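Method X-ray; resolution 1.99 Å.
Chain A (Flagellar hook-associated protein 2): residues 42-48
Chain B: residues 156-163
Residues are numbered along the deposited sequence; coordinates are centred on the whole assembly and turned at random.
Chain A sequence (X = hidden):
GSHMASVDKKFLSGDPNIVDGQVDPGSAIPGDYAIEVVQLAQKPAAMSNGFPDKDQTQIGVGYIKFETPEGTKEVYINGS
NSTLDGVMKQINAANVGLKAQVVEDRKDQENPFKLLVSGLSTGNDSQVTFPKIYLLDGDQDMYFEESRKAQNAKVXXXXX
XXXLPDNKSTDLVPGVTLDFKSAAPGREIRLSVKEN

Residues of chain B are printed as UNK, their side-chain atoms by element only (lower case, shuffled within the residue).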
ATOM      1  N   GLN A  42       9.318 -17.804   1.486  1.00 27.01           N
ATOM      2  CA  GLN A  42       8.130 -18.663   1.536  1.00 27.07           C
ATOM      3  C   GLN A  42       8.529 -20.063   2.012  1.00 27.34           C
ATOM      4  O   GLN A  42       9.550 -20.609   1.552  1.00 26.34           O
ATOM      5  CB  GLN A  42       7.478 -18.788   0.161  1.00 27.00           C
ATOM      6  CG  GLN A  42       7.211 -17.510  -0.560  1.00 30.15           C
ATOM      7  CD  GLN A  42       5.974 -16.799  -0.033  1.00 31.21           C
ATOM      8  OE1 GLN A  42       4.891 -17.357  -0.030  1.00 31.54           O
ATOM      9  NE2 GLN A  42       6.139 -15.573   0.406  1.00 31.47           N
ATOM     10  N   LYS A  43       7.718 -20.612   2.926  1.00 27.98           N
ATOM     11  CA  LYS A  43       7.808 -22.004   3.351  1.00 27.91           C
ATOM     12  C   LYS A  43       7.239 -22.916   2.281  1.00 24.92           C
ATOM     13  O   LYS A  43       6.253 -22.562   1.654  1.00 24.35           O
ATOM     14  CB  LYS A  43       6.987 -22.235   4.623  1.00 27.71           C
ATOM     15  CG  LYS A  43       7.428 -21.457   5.824  1.00 33.27           C
ATOM     16  CD  LYS A  43       6.370 -21.615   6.933  1.00 36.79           C
ATOM     17  CE  LYS A  43       6.288 -20.389   7.841  1.00 43.24           C
ATOM     18  NZ  LYS A  43       5.051 -19.559   7.534  1.00 45.61           N
ATOM     19  N   PRO A  44       7.823 -24.116   2.106  1.00 23.85           N
ATOM     20  CA  PRO A  44       7.160 -25.091   1.234  1.00 24.45           C
ATOM     21  C   PRO A  44       5.874 -25.525   1.953  1.00 23.33           C
ATOM     22  O   PRO A  44       5.870 -25.577   3.192  1.00 22.18           O
ATOM     23  CB  PRO A  44       8.161 -26.244   1.178  1.00 25.10           C
ATOM     24  CG  PRO A  44       8.841 -26.173   2.518  1.00 23.88           C
ATOM     25  CD  PRO A  44       8.868 -24.746   2.923  1.00 23.44           C
ATOM     26  N   ALA A  45       4.823 -25.842   1.215  1.00 22.58           N
ATOM     27  CA  ALA A  45       3.553 -26.218   1.842  1.00 22.58           C
ATOM     28  C   ALA A  45       2.615 -26.926   0.918  1.00 22.86           C
ATOM     29  O   ALA A  45       2.763 -26.848  -0.313  1.00 24.10           O
ATOM     30  CB  ALA A  45       2.857 -24.955   2.473  1.00 22.57           C
ATOM     31  N   ALA A  46       1.640 -27.639   1.486  1.00 22.59           N
ATOM     32  CA  ALA A  46       0.622 -28.323   0.646  1.00 23.62           C
ATOM     33  C   ALA A  46      -0.710 -28.291   1.385  1.00 23.39           C
ATOM     34  O   ALA A  46      -0.761 -28.234   2.653  1.00 21.24           O
ATOM     35  CB  ALA A  46       1.058 -29.812   0.268  1.00 24.23           C
ATOM     36  N   MET A  47      -1.785 -28.230   0.636  1.00 23.65           N
ATOM     37  CA  MET A  47      -3.106 -28.142   1.278  1.00 25.17           C
ATOM     38  C   MET A  47      -3.990 -29.204   0.715  1.00 25.94           C
ATOM     39  O   MET A  47      -4.038 -29.371  -0.515  1.00 25.77           O
ATOM     40  CB  MET A  47      -3.755 -26.757   1.080  1.00 26.92           C
ATOM     41  CG  MET A  47      -4.986 -26.516   1.982  1.00 31.04           C
ATOM     42  SD  MET A  47      -5.659 -24.869   1.911  1.00 41.10           S
ATOM     43  CE  MET A  47      -4.518 -24.016   2.977  1.00 38.77           C
ATOM     44  N   SER A  48      -4.715 -29.907   1.584  1.00 25.70           N
ATOM     45  CA  SER A  48      -5.617 -30.981   1.105  1.00 26.57           C
ATOM     46  C   SER A  48      -6.870 -30.491   0.378  1.00 28.16           C
ATOM     47  O   SER A  48      -7.229 -29.311   0.449  1.00 27.39           O
ATOM     48  CB  SER A  48      -6.037 -31.900   2.263  1.00 25.77           C
ATOM     49  OG  SER A  48      -7.085 -31.304   3.011  1.00 26.33           O
TER
ATOM     50  N   UNK B 156      -4.908 -15.437   2.238  1.00 27.41           N
ATOM     51  CA  UNK B 156      -3.931 -16.453   1.956  1.00 28.41           C
ATOM     52  C   UNK B 156      -3.173 -16.830   3.216  1.00 28.63           C
ATOM     53  O   UNK B 156      -2.661 -15.962   3.932  1.00 28.73           O
ATOM     54  c   UNK B 156      -3.616 -15.736  -0.494  1.00 30.07           C
ATOM     55  c   UNK B 156      -2.961 -16.000   0.877  1.00 28.71           C
ATOM     56  c   UNK B 156      -3.174 -15.318  -2.960  1.00 37.50           C
ATOM     57  c   UNK B 156      -2.542 -15.381  -1.543  1.00 34.90           C
ATOM     58  n   UNK B 156      -2.252 -14.837  -4.019  1.00 37.30           N
ATOM     59  N   UNK B 157      -3.079 -18.131   3.451  1.00 28.96           N
ATOM     60  CA  UNK B 157      -2.311 -18.651   4.562  1.00 29.08           C
ATOM     61  C   UNK B 157      -1.192 -19.494   3.946  1.00 29.74           C
ATOM     62  O   UNK B 157      -1.444 -20.396   3.141  1.00 27.84           O
ATOM     63  c   UNK B 157      -2.363 -19.873   6.763  1.00 32.58           C
ATOM     64  c   UNK B 157      -3.938 -20.564   4.900  1.00 30.25           C
ATOM     65  c   UNK B 157      -3.193 -19.413   5.566  1.00 29.94           C
ATOM     66  N   UNK B 158       0.044 -19.134   4.287  1.00 30.07           N
ATOM     67  CA  UNK B 158       1.246 -19.679   3.638  1.00 31.69           C
ATOM     68  C   UNK B 158       1.090 -19.768   2.101  1.00 31.81           C
ATOM     69  O   UNK B 158       1.495 -20.749   1.479  1.00 31.76           O
ATOM     70  o   UNK B 158       2.518 -19.879   6.160  1.00 40.35           O
ATOM     71  c   UNK B 158       2.062 -20.963   5.697  1.00 37.69           C
ATOM     72  c   UNK B 158       1.579 -21.045   4.231  1.00 33.84           C
ATOM     73  o   UNK B 158       1.998 -22.004   6.375  1.00 40.05           O
ATOM     74  N   UNK B 159       0.478 -18.741   1.520  1.00 31.65           N
ATOM     75  CA  UNK B 159       0.298 -18.641   0.076  1.00 31.86           C
ATOM     76  C   UNK B 159      -0.932 -19.283  -0.513  1.00 32.12           C
ATOM     77  O   UNK B 159      -1.127 -19.172  -1.718  1.00 32.60           O
ATOM     78  N   UNK B 160      -1.757 -19.971   0.299  1.00 31.36           N
ATOM     79  CA  UNK B 160      -2.972 -20.602  -0.196  1.00 30.92           C
ATOM     80  C   UNK B 160      -4.177 -19.737   0.096  1.00 30.65           C
ATOM     81  O   UNK B 160      -4.436 -19.405   1.264  1.00 28.87           O
ATOM     82  c   UNK B 160      -3.211 -21.956   0.454  1.00 31.07           C
ATOM     83  c   UNK B 160      -1.208 -23.214   1.165  1.00 29.20           C
ATOM     84  c   UNK B 160      -0.159 -24.821  -0.295  1.00 30.67           C
ATOM     85  c   UNK B 160      -0.212 -24.168   0.923  1.00 30.17           C
ATOM     86  c   UNK B 160      -2.059 -23.611  -1.018  1.00 29.82           C
ATOM     87  c   UNK B 160      -2.137 -22.941   0.200  1.00 31.24           C
ATOM     88  c   UNK B 160      -1.070 -24.521  -1.262  1.00 30.10           C
ATOM     89  N   UNK B 161      -4.948 -19.414  -0.950  1.00 30.93           N
ATOM     90  CA  UNK B 161      -6.119 -18.559  -0.787  1.00 31.14           C
ATOM     91  C   UNK B 161      -7.298 -19.409  -0.303  1.00 31.21           C
ATOM     92  O   UNK B 161      -7.630 -20.391  -0.920  1.00 32.25           O
ATOM     93  o   UNK B 161      -7.208 -15.238  -3.497  1.00 44.94           O
ATOM     94  c   UNK B 161      -7.710 -16.958  -1.941  1.00 34.18           C
ATOM     95  c   UNK B 161      -6.485 -17.827  -2.102  1.00 32.04           C
ATOM     96  o   UNK B 161      -9.081 -16.366  -3.762  1.00 42.55           O
ATOM     97  c   UNK B 161      -8.024 -16.120  -3.156  1.00 41.44           C
ATOM     98  N   UNK B 162      -7.858 -19.054   0.847  1.00 30.22           N
ATOM     99  CA  UNK B 162      -9.051 -19.685   1.362  1.00 30.82           C
ATOM    100  C   UNK B 162     -10.094 -18.610   1.636  1.00 29.69           C
ATOM    101  O   UNK B 162      -9.778 -17.402   1.673  1.00 28.28           O
ATOM    102  c   UNK B 162      -7.736 -21.604   2.320  1.00 32.36           C
ATOM    103  c   UNK B 162      -8.297 -19.616   3.780  1.00 31.26           C
ATOM    104  c   UNK B 162      -8.123 -20.349   5.056  1.00 34.66           C
ATOM    105  c   UNK B 162      -8.765 -20.510   2.627  1.00 31.76           C
ATOM    106  N   UNK B 163     -11.335 -19.047   1.791  1.00 29.52           N
ATOM    107  CA  UNK B 163     -12.435 -18.149   2.040  1.00 29.11           C
ATOM    108  C   UNK B 163     -12.969 -18.295   3.455  1.00 28.95           C
ATOM    109  O   UNK B 163     -13.156 -19.425   3.972  1.00 30.45           O
ATOM    110  c   UNK B 163     -14.201 -17.937  -1.435  1.00 36.70           C
ATOM    111  o   UNK B 163     -15.400 -18.112  -1.155  1.00 39.25           O
ATOM    112  c   UNK B 163     -13.555 -18.383   0.999  1.00 29.52           C
ATOM    113  o   UNK B 163     -13.804 -17.772  -2.601  1.00 42.38           O
ATOM    114  c   UNK B 163     -13.138 -17.866  -0.346  1.00 32.48           C
TER
HETATM  115  O   HOH W   1       4.166 -21.012   0.996  1.00 34.99           O

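Position 156 of chain B carries four carbons in a row ending in a nitrogen, an unbranched chain that fits lysine alone. None of its side-chain atoms comes within reach of the chain A stretch. B:Lys156 is extended beyond its first bond, with chi1 in m and the remaining angles in t.

At position 157 there are three carbons, one of them carrying the other two, and one of the outer pair approaches A:Met47 CE. The side chain forks at CB and ends there: valine. B:Val157 points sideways to the chain A stretch, and its CG1 lies 4.0 Å from A:Met47 CE, a modest apolar contact.

Position 158 has two carbons, the second bearing two oxygens, a short carboxylate. One of these oxygens accepts a hydrogen bond from A:Lys43 NZ at 2.9 Å. The two-carbon length identifies aspartate, since glutamate would need a third carbon. In B:Asp158 the bonded oxygen is OD1, and the pair forms a salt bridge. The backbone is joined to the same partner through water 1, which donates to B:Asp158 O and to A:Lys43 O, each 2.7 Å from the water oxygen.

Position 159 has no side-chain atoms and is therefore glycine. With phi/psi of 88/-4, a CB on B:Gly159 would be jammed against the carbonyl oxygen of B:Asp158, so the backbone by itself calls for glycine. It is the third residue of a type I' turn that starts at B:Val157 and ends at position 160. Both backbone hydrogen bonds between the turn's end residues are 2.9 Å long, one from B:Val157 N to O of position 160 and the other from N of position 160 to B:Val157 O.

Position 160 shows one carbon followed by a ring of six carbons, with A:Met47 CB over one face and A:Ala45 CB at the edge, near the ring plane. No oxygen sits on the ring, so this is phenylalanine rather than tyrosine. A:Met47 CB is 4.0 Å from the centroid of the B:Phe160 ring and only 5° off the normal, a CH-pi contact. A:Ala45 CB lies 3.5 Å from B:Phe160 CE2, while A:Met47 CE packs 3.5 Å from B:Phe160 CB.

Position 161 has three carbons, the third carrying two oxygens, hence glutamate. B:Glu161 points away from the chain A stretch and makes no contact with it.

Four carbons at position 162 fork at the first, with one arm two carbons long; the one-carbon arm approaches A:Met47 SD. This is isoleucine. B:Ile162 points toward the chain A stretch, and its CG2 lies 3.9 Å from A:Met47 SD.

Position 163 repeats the three-carbon carboxylate and is again glutamate; B:Glu163 is out of reach of the chain A stretch.

The contact thus combines a polar end with an apolar one. At the turn, the salt bridge and the bridging water tie B:Asp158 to A:Lys43. Farther along, A:Ala45 and A:Met47 both point toward chain B and meet B:Phe160 at its edge and over its face, while A:Met47 also reaches B:Val157 and B:Ile162. No direct backbone hydrogen bond links the stretches; the join rests largely on side chains and one bridging water, with A:Ala46 CA also packing 3.7 Å from B:Phe160 CZ.

Chain B (156-163) KVDGFEIE
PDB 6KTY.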